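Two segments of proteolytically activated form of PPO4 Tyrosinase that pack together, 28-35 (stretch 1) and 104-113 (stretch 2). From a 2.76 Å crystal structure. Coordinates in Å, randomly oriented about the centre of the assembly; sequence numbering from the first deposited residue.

Stretch 1 (28-35) FTLYIRAL
Stretch 2 (104-113) AAKGIAKKFT

Two helical segments of one chain cross obliquely in a small apolar contact, built on alanine at the close point and on Leu30, Ile108 and Phe112 beyond it, with no hydrogen bond between them. Residues 28-35 lie within a longer helix (phi/psi near -68/-41), its backbone bonded i to i+4, as in Ala34 N to Leu30 O at 2.9 Å. Stretch 2 enters as helix from 104, with Ile108 N bonded to Ala104 O at 3.1 Å, and has left helical geometry by Phe112 (phi/psi -69/137). The N-to-C directions differ by 112° and the axes approach to 8.5 Å; the nearest CA atoms are those of Ala34 and Ala105, 4.9 Å apart. Small side chains permit this approach: Ala34 CB points toward stretch 2 and lies 3.7 Å from Ala105 N, 3.9 Å from Ala105 CB and 4.0 Å from Ala104 CB. One turn earlier, Leu30 (chi1 m, chi2 t) starts sideways, but its end reaches in: CD2 lies 3.8 Å from Ile108 CG2, 3.9 Å from Ala105 O, 3.9 Å from Phe112 CE1 and 4.4 Å from Ala109 CB. Ile108 (m, m) points toward helix 28-35; its CG2 lies 3.5 Å from Arg33 CB and its CG1 4.1 Å from Ala34 N. Arg33 (m, m, t, chi4 -176°) thus contributes the base of its side chain, while its guanidinium leads away. Phe112 (chi1 m, chi2 90°) extends the contact toward the start of stretch 1: Thr29 CG2 (chi1 m) meets the ring edge, 3.7 Å from CZ. Thr29 OG1 is hydrogen-bonded elsewhere in the structure. Tyr31 (chi1 t) and Leu35 (t, p) point away from stretch 2, as Lys106 does from stretch 1. The contact buries 357 Å², both sides summed.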

# COMPACT_ATOMS: atom_id res chain seq x y z
N PHE A 28 -6.10 -14.81 -7.27
CA PHE A 28 -4.66 -14.87 -7.48
C PHE A 28 -4.31 -14.78 -8.96
O PHE A 28 -3.38 -14.06 -9.33
CB PHE A 28 -4.08 -16.15 -6.88
CG PHE A 28 -2.58 -16.21 -6.90
CD1 PHE A 28 -1.83 -15.36 -6.11
CD2 PHE A 28 -1.92 -17.12 -7.70
CE1 PHE A 28 -0.45 -15.40 -6.12
CE2 PHE A 28 -0.54 -17.18 -7.73
CZ PHE A 28 0.20 -16.32 -6.93
N THR A 29 -5.05 -15.50 -9.79
CA THR A 29 -4.85 -15.46 -11.23
C THR A 29 -5.08 -14.06 -11.79
O THR A 29 -4.30 -13.57 -12.61
CB THR A 29 -5.79 -16.44 -11.97
OG1 THR A 29 -5.39 -17.79 -11.68
CG2 THR A 29 -5.73 -16.21 -13.47
N LEU A 30 -6.16 -13.42 -11.35
CA LEU A 30 -6.50 -12.09 -11.82
C LEU A 30 -5.47 -11.06 -11.38
O LEU A 30 -5.17 -10.11 -12.10
CB LEU A 30 -7.89 -11.68 -11.32
CG LEU A 30 -9.09 -12.34 -12.01
CD1 LEU A 30 -10.40 -11.82 -11.44
CD2 LEU A 30 -9.03 -12.11 -13.52
N TYR A 31 -4.91 -11.27 -10.19
CA TYR A 31 -3.92 -10.36 -9.64
C TYR A 31 -2.59 -10.46 -10.39
O TYR A 31 -1.97 -9.45 -10.70
CB TYR A 31 -3.71 -10.63 -8.15
CG TYR A 31 -2.93 -9.55 -7.44
CD1 TYR A 31 -3.54 -8.37 -7.04
CD2 TYR A 31 -1.58 -9.71 -7.16
CE1 TYR A 31 -2.83 -7.38 -6.38
CE2 TYR A 31 -0.85 -8.73 -6.51
CZ TYR A 31 -1.49 -7.57 -6.12
OH TYR A 31 -0.78 -6.58 -5.48
N ILE A 32 -2.18 -11.69 -10.68
CA ILE A 32 -0.94 -11.93 -11.41
C ILE A 32 -1.03 -11.42 -12.85
O ILE A 32 -0.05 -10.90 -13.40
CB ILE A 32 -0.57 -13.42 -11.44
CG1 ILE A 32 -0.43 -13.96 -10.01
CG2 ILE A 32 0.71 -13.65 -12.23
CD1 ILE A 32 0.67 -13.30 -9.21
N ARG A 33 -2.20 -11.57 -13.45
CA ARG A 33 -2.42 -11.09 -14.81
C ARG A 33 -2.49 -9.57 -14.87
O ARG A 33 -1.83 -8.94 -15.69
CB ARG A 33 -3.70 -11.69 -15.39
CG ARG A 33 -3.64 -13.19 -15.65
CD ARG A 33 -2.53 -13.53 -16.64
NE ARG A 33 -2.70 -14.86 -17.22
CZ ARG A 33 -1.83 -15.43 -18.05
NH1 ARG A 33 -0.72 -14.80 -18.40
NH2 ARG A 33 -2.08 -16.64 -18.53
N ALA A 34 -3.29 -8.98 -13.98
CA ALA A 34 -3.51 -7.54 -13.98
C ALA A 34 -2.26 -6.78 -13.57
O ALA A 34 -1.98 -5.71 -14.10
CB ALA A 34 -4.67 -7.19 -13.06
N LEU A 35 -1.51 -7.35 -12.63
CA LEU A 35 -0.28 -6.72 -12.16
C LEU A 35 0.78 -6.71 -13.25
O LEU A 35 1.50 -5.73 -13.43
CB LEU A 35 0.24 -7.42 -10.91
CG LEU A 35 1.49 -6.83 -10.26
CD1 LEU A 35 1.28 -5.36 -9.94
CD2 LEU A 35 1.85 -7.61 -9.01
N ALA A 104 -7.72 -3.22 -14.90
CA ALA A 104 -6.93 -4.13 -15.72
C ALA A 104 -7.45 -5.55 -15.56
O ALA A 104 -7.44 -6.34 -16.51
CB ALA A 104 -5.46 -4.05 -15.33
N ALA A 105 -7.92 -5.88 -14.36
CA ALA A 105 -8.42 -7.22 -14.06
C ALA A 105 -9.74 -7.50 -14.77
O ALA A 105 -10.09 -8.65 -15.00
CB ALA A 105 -8.57 -7.39 -12.56
N LYS A 106 -10.47 -6.44 -15.10
CA LYS A 106 -11.72 -6.58 -15.84
C LYS A 106 -11.44 -7.02 -17.28
O LYS A 106 -12.10 -7.92 -17.79
CB LYS A 106 -12.50 -5.27 -15.84
CG LYS A 106 -13.16 -4.94 -14.51
CD LYS A 106 -13.90 -3.62 -14.58
CE LYS A 106 -14.64 -3.33 -13.29
NZ LYS A 106 -15.33 -2.01 -13.33
N GLY A 107 -10.47 -6.37 -17.91
CA GLY A 107 -10.07 -6.73 -19.26
C GLY A 107 -9.49 -8.13 -19.29
O GLY A 107 -9.60 -8.84 -20.28
N ILE A 108 -8.85 -8.52 -18.19
CA ILE A 108 -8.30 -9.86 -18.06
C ILE A 108 -9.41 -10.90 -18.01
O ILE A 108 -9.32 -11.95 -18.65
CB ILE A 108 -7.44 -9.99 -16.79
CG1 ILE A 108 -6.23 -9.06 -16.87
CG2 ILE A 108 -6.99 -11.43 -16.60
CD1 ILE A 108 -5.34 -9.30 -18.06
N ALA A 109 -10.47 -10.58 -17.27
CA ALA A 109 -11.58 -11.51 -17.07
C ALA A 109 -12.38 -11.75 -18.36
O ALA A 109 -13.21 -12.65 -18.42
CB ALA A 109 -12.50 -10.99 -15.98
N LYS A 110 -12.12 -10.93 -19.37
CA LYS A 110 -12.80 -11.07 -20.66
C LYS A 110 -12.02 -11.98 -21.60
O LYS A 110 -12.55 -12.44 -22.61
CB LYS A 110 -13.01 -9.70 -21.31
CG LYS A 110 -13.78 -8.72 -20.44
CD LYS A 110 -15.06 -9.35 -19.91
CE LYS A 110 -15.74 -8.46 -18.89
NZ LYS A 110 -16.92 -9.13 -18.27
N LYS A 111 -10.76 -12.24 -21.27
CA LYS A 111 -9.91 -13.09 -22.09
C LYS A 111 -10.16 -14.57 -21.79
O LYS A 111 -9.76 -15.44 -22.57
CB LYS A 111 -8.43 -12.76 -21.87
CG LYS A 111 -8.05 -11.34 -22.26
CD LYS A 111 -6.55 -11.13 -22.12
CE LYS A 111 -6.17 -9.69 -22.42
NZ LYS A 111 -6.85 -8.73 -21.50
N PHE A 112 -10.80 -14.85 -20.67
CA PHE A 112 -11.13 -16.22 -20.31
C PHE A 112 -12.19 -16.77 -21.25
O PHE A 112 -13.16 -16.08 -21.58
CB PHE A 112 -11.60 -16.30 -18.85
CG PHE A 112 -10.49 -16.12 -17.85
CD1 PHE A 112 -10.17 -14.87 -17.37
CD2 PHE A 112 -9.78 -17.22 -17.39
CE1 PHE A 112 -9.15 -14.70 -16.45
CE2 PHE A 112 -8.76 -17.06 -16.47
CZ PHE A 112 -8.44 -15.80 -16.00
N THR A 113 -12.01 -18.01 -21.68
CA THR A 113 -12.92 -18.64 -22.63
C THR A 113 -14.05 -19.37 -21.91
O THR A 113 -15.11 -19.60 -22.48
CB THR A 113 -12.18 -19.63 -23.54
OG1 THR A 113 -11.03 -18.99 -24.12
CG2 THR A 113 -13.10 -20.12 -24.65